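Local coordinates for protein CHAD domain (Ricinus communis, PDB 6QV5) that probably binds inorganic polyphosphate through its all-helical CHAD domain, and carries a bound zinc ion, at residues D100-L105 / A135-A140; G92-A97 / A141-S146. All coordinates share one frame; numbering follows the deposited sequence.

Contact 1 (D100-L105 / A135-A140). With ZN (zinc ion), chain B.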
# COMPACT_ATOMS: atom_id res chain seq x y z
N ASP A 100 -1.43 -3.61 10.26
CA ASP A 100 -0.38 -3.07 11.15
C ASP A 100 -0.06 -4.01 12.31
O ASP A 100 1.12 -4.24 12.59
CB ASP A 100 -0.79 -1.68 11.69
CG ASP A 100 -0.68 -0.52 10.71
OD1 ASP A 100 -0.20 -0.74 9.57
OD2 ASP A 100 -1.07 0.61 11.08
N TRP A 101 -1.10 -4.57 12.96
CA TRP A 101 -0.95 -5.50 14.08
C TRP A 101 -0.46 -6.88 13.63
O TRP A 101 0.20 -7.57 14.41
CB TRP A 101 -2.23 -5.58 14.92
CG TRP A 101 -2.39 -4.41 15.83
CD1 TRP A 101 -3.04 -3.24 15.56
CD2 TRP A 101 -1.80 -4.24 17.13
NE1 TRP A 101 -2.94 -2.38 16.62
CE2 TRP A 101 -2.17 -2.97 17.60
CE3 TRP A 101 -1.02 -5.07 17.95
CZ2 TRP A 101 -1.79 -2.49 18.86
CZ3 TRP A 101 -0.64 -4.60 19.20
CH2 TRP A 101 -1.02 -3.32 19.64
N ASP A 102 -0.77 -7.28 12.39
CA ASP A 102 -0.33 -8.56 11.82
C ASP A 102 1.15 -8.52 11.44
O ASP A 102 1.84 -9.54 11.58
CB ASP A 102 -1.20 -8.96 10.62
CG ASP A 102 -1.97 -10.27 10.77
OD1 ASP A 102 -1.79 -10.95 11.81
OD2 ASP A 102 -2.75 -10.61 9.86
N VAL A 103 1.64 -7.36 10.95
CA VAL A 103 3.04 -7.12 10.57
C VAL A 103 3.90 -7.16 11.84
O VAL A 103 4.94 -7.82 11.85
CB VAL A 103 3.23 -5.81 9.75
CG1 VAL A 103 4.71 -5.46 9.56
CG2 VAL A 103 2.53 -5.89 8.39
N LEU A 104 3.44 -6.48 12.91
CA LEU A 104 4.10 -6.42 14.22
C LEU A 104 4.29 -7.83 14.81
O LEU A 104 5.37 -8.13 15.31
CB LEU A 104 3.29 -5.51 15.17
CG LEU A 104 3.67 -5.49 16.67
CD1 LEU A 104 5.06 -4.90 16.91
CD2 LEU A 104 2.65 -4.70 17.47
N LEU A 105 3.26 -8.68 14.71
CA LEU A 105 3.26 -10.05 15.23
C LEU A 105 4.15 -11.03 14.44
O LEU A 105 4.90 -11.80 15.06
CB LEU A 105 1.81 -10.57 15.33
CG LEU A 105 1.59 -11.96 15.93
CD1 LEU A 105 1.72 -11.94 17.45
CD2 LEU A 105 0.24 -12.51 15.53
N ALA A 135 -8.44 -9.51 17.27
CA ALA A 135 -9.55 -8.61 17.56
C ALA A 135 -9.69 -7.55 16.47
O ALA A 135 -10.82 -7.20 16.10
CB ALA A 135 -9.36 -7.95 18.92
N LYS A 136 -8.56 -7.05 15.94
CA LYS A 136 -8.52 -6.06 14.85
C LYS A 136 -9.02 -6.69 13.55
O LYS A 136 -9.63 -6.00 12.73
CB LYS A 136 -7.12 -5.46 14.68
CG LYS A 136 -6.67 -4.54 15.82
CD LYS A 136 -7.24 -3.12 15.74
CE LYS A 136 -6.83 -2.31 16.94
NZ LYS A 136 -7.41 -0.95 16.91
N ARG A 137 -8.79 -8.01 13.38
CA ARG A 137 -9.25 -8.80 12.23
C ARG A 137 -10.78 -8.94 12.30
O ARG A 137 -11.44 -8.83 11.28
CB ARG A 137 -8.54 -10.17 12.18
CG ARG A 137 -8.94 -11.09 11.01
CD ARG A 137 -8.68 -10.51 9.63
NE ARG A 137 -8.86 -11.51 8.58
CZ ARG A 137 -7.86 -12.16 7.99
NH1 ARG A 137 -6.60 -11.91 8.33
NH2 ARG A 137 -8.11 -13.06 7.05
N HIS A 138 -11.32 -9.16 13.52
CA HIS A 138 -12.76 -9.27 13.77
C HIS A 138 -13.44 -7.93 13.53
O HIS A 138 -14.54 -7.90 12.98
CB HIS A 138 -13.03 -9.79 15.20
CG HIS A 138 -12.83 -11.26 15.36
ND1 HIS A 138 -12.94 -11.87 16.60
CD2 HIS A 138 -12.53 -12.21 14.44
CE1 HIS A 138 -12.71 -13.16 16.39
NE2 HIS A 138 -12.46 -13.41 15.10
N ALA A 139 -12.77 -6.83 13.92
CA ALA A 139 -13.25 -5.46 13.73
C ALA A 139 -13.29 -5.11 12.23
O ALA A 139 -14.24 -4.45 11.79
CB ALA A 139 -12.35 -4.48 14.47
N ALA A 140 -12.29 -5.58 11.46
CA ALA A 140 -12.20 -5.38 10.01
C ALA A 140 -13.28 -6.20 9.31
O ALA A 140 -13.87 -5.73 8.34
CB ALA A 140 -10.82 -5.78 9.51
ZN ZN B . -11.68 -15.17 15.01
O HOH W 1 -5.37 -10.86 10.63
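Trp101 and Lys136 mark where helices 82-108 and 122-145 run antiparallel past each other, with CA atoms 7.6 Å apart, while the next pair, Asp102 and Arg137, stands at 8.9 Å. Across this gap the aliphatic part of Lys136 crosses the CD1 and NE1 corner of the Trp101 indole obliquely. Its CG comes to 3.9 Å from Trp101 CD1. The bend at chi2 (-80°) brings Lys136 CE to Trp101 NE1, and beyond it the chain runs extended to NZ. The indole itself is buried, packed also on Val129 and Ile132 of helix 122-145 and on Leu253 of helix 224-260.

One residue further along each helix the contact turns polar. Asp102 OD2 and Arg137 NH1 are 4.3 Å apart, too far for a salt bridge, and one water joins them: it donates to Asp102 OD2 at 2.7 Å and accepts from Arg137 NH1 at 2.8 Å. Asp102 OD2 lies at the edge of the guanidinium, near its plane. That guanidinium is held mainly by backbone carbonyls: NH1 by Asp53, NE by Val48 and NH2 by Ala47, which should fix its rotation.

Beside Arg137, His138 binds zinc through NE2 at 1.9 Å, and His52 supplies the second protein ligand. This is an antiparallel helix pair in an all-helical CHAD domain, with a water-bridged acid and arginine next to a two-histidine zinc site.

Contact 2 (G92-A97 / A141-S146)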
# COMPACT_ATOMS: atom_id res chain seq x y z
N GLY A 92 -9.68 1.84 4.24
CA GLY A 92 -8.22 1.80 4.31
C GLY A 92 -7.72 1.79 5.74
O GLY A 92 -6.75 1.09 6.05
N THR A 93 -8.39 2.54 6.63
CA THR A 93 -8.08 2.64 8.06
C THR A 93 -8.47 1.34 8.78
O THR A 93 -7.70 0.87 9.63
CB THR A 93 -8.75 3.90 8.66
OG1 THR A 93 -8.29 5.05 7.94
CG2 THR A 93 -8.45 4.08 10.15
N GLU A 94 -9.64 0.75 8.45
CA GLU A 94 -10.13 -0.49 9.05
C GLU A 94 -9.24 -1.69 8.74
O GLU A 94 -8.88 -2.43 9.65
CB GLU A 94 -11.60 -0.76 8.68
CG GLU A 94 -12.61 0.19 9.30
CD GLU A 94 -12.60 0.32 10.81
OE1 GLU A 94 -12.74 -0.71 11.51
OE2 GLU A 94 -12.45 1.47 11.30
N LEU A 95 -8.88 -1.87 7.45
CA LEU A 95 -8.01 -2.97 7.01
C LEU A 95 -6.55 -2.70 7.39
O LEU A 95 -5.81 -3.65 7.66
CB LEU A 95 -8.13 -3.21 5.49
CG LEU A 95 -9.49 -3.69 4.95
CD1 LEU A 95 -9.52 -3.60 3.45
CD2 LEU A 95 -9.80 -5.12 5.38
N GLY A 96 -6.17 -1.43 7.40
CA GLY A 96 -4.83 -0.96 7.75
C GLY A 96 -4.44 -1.24 9.18
O GLY A 96 -3.32 -1.69 9.44
N ALA A 97 -5.38 -1.01 10.12
CA ALA A 97 -5.21 -1.26 11.56
C ALA A 97 -4.99 -2.76 11.81
O ALA A 97 -4.13 -3.12 12.62
CB ALA A 97 -6.42 -0.76 12.34
N ALA A 141 -13.57 -7.42 9.82
CA ALA A 141 -14.60 -8.33 9.31
C ALA A 141 -15.99 -7.71 9.44
O ALA A 141 -16.81 -7.84 8.52
CB ALA A 141 -14.55 -9.66 10.05
N GLN A 142 -16.25 -7.01 10.57
CA GLN A 142 -17.52 -6.33 10.85
C GLN A 142 -17.73 -5.14 9.92
O GLN A 142 -18.86 -4.89 9.50
CB GLN A 142 -17.59 -5.88 12.33
CG GLN A 142 -17.85 -7.01 13.32
CD GLN A 142 -19.25 -7.58 13.22
OE1 GLN A 142 -19.46 -8.65 12.64
NE2 GLN A 142 -20.22 -6.87 13.78
N ALA A 143 -16.63 -4.43 9.59
CA ALA A 143 -16.64 -3.28 8.67
C ALA A 143 -17.00 -3.72 7.25
O ALA A 143 -17.63 -2.95 6.52
CB ALA A 143 -15.27 -2.61 8.68
N LEU A 144 -16.63 -4.95 6.86
CA LEU A 144 -16.92 -5.50 5.54
C LEU A 144 -18.36 -6.01 5.44
O LEU A 144 -18.94 -5.96 4.36
CB LEU A 144 -15.93 -6.61 5.16
CG LEU A 144 -14.45 -6.21 5.05
CD1 LEU A 144 -13.60 -7.42 4.78
CD2 LEU A 144 -14.23 -5.16 3.98
N LEU A 145 -18.91 -6.51 6.57
CA LEU A 145 -20.29 -7.02 6.66
C LEU A 145 -21.31 -5.89 6.80
O LEU A 145 -22.50 -6.11 6.59
CB LEU A 145 -20.43 -8.01 7.84
CG LEU A 145 -19.72 -9.36 7.71
CD1 LEU A 145 -19.65 -10.06 9.06
CD2 LEU A 145 -20.41 -10.27 6.68
N SER A 146 -20.84 -4.68 7.16
CA SER A 146 -21.68 -3.49 7.34
C SER A 146 -22.19 -2.97 5.99
O SER A 146 -21.48 -3.12 4.99
CB SER A 146 -20.90 -2.40 8.07
OG SER A 146 -19.94 -1.76 7.24
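Glu94 and Ala143 meet head on: both side chains set off toward the opposing helix, and the small methyl allows the backbones to close to 7.1 Å between CA atoms. It is the aliphatic stem of the glutamate that does the touching: CG sits 3.9 Å from Ala143 CB, and Glu94 CB is almost as near. The chain then bends at chi2 (-55°), turning OE1 of the carboxylate toward the backbone of helix 122-145, near Ala139 O, while the stem makes the closest touch. Trp90, one turn earlier on helix 82-108, also packs on Ala143.

Leu95 and Leu144 make the second meeting point. Neither leucine leaves its backbone straight across, yet the branched ends reach back into the interface, where Leu95 CD2 approaches Leu144 CD1 at 4.5 Å. The methyls meet tip to tip in a loose apolar contact. Both leucines are buried and also rest on Val48 of helix 45-50; Leu95 packs on Leu57 and Val64 of helix 54-73, and Leu144 on Met60, so the pair belongs to a wider core.

At the end of helix 122-145 the chain turns, and Ser146 is the N-cap residue of the helix that follows. Its hydroxyl donates to Ala143 O at 2.7 Å, coming from above the carbonyl plane (41° out of it) with a C=O...OG angle of 124°. The bond thus ties the turn to the very residue whose methyl receives Glu94. Here two antiparallel helices of the all-helical CHAD domain pack through an alanine, with a leucine pair beside it, buried against helices 45-50 and 54-73.

Overall arrangement
Both contacts join the same two antiparallel helices, 82-108 and 122-145. From the N terminus, helix 82-108 enters contact 2 at residues 92-97 and contact 1 at 100-105; the chain then leaves it, passes the unmodelled residues 114-118 and returns along helix 122-145. Residues 135-140 close the inner loop, and 141-146 the outer one, so contact 1 is nested inside contact 2. Their centres lie 10 Å apart and they touch, for instance where Ala140 packs on Glu94 and Leu95. Around the pair, helices 45-50 and 54-73 pack against both contacts, while helix 224-260 packs on the 100-105 side of contact 1.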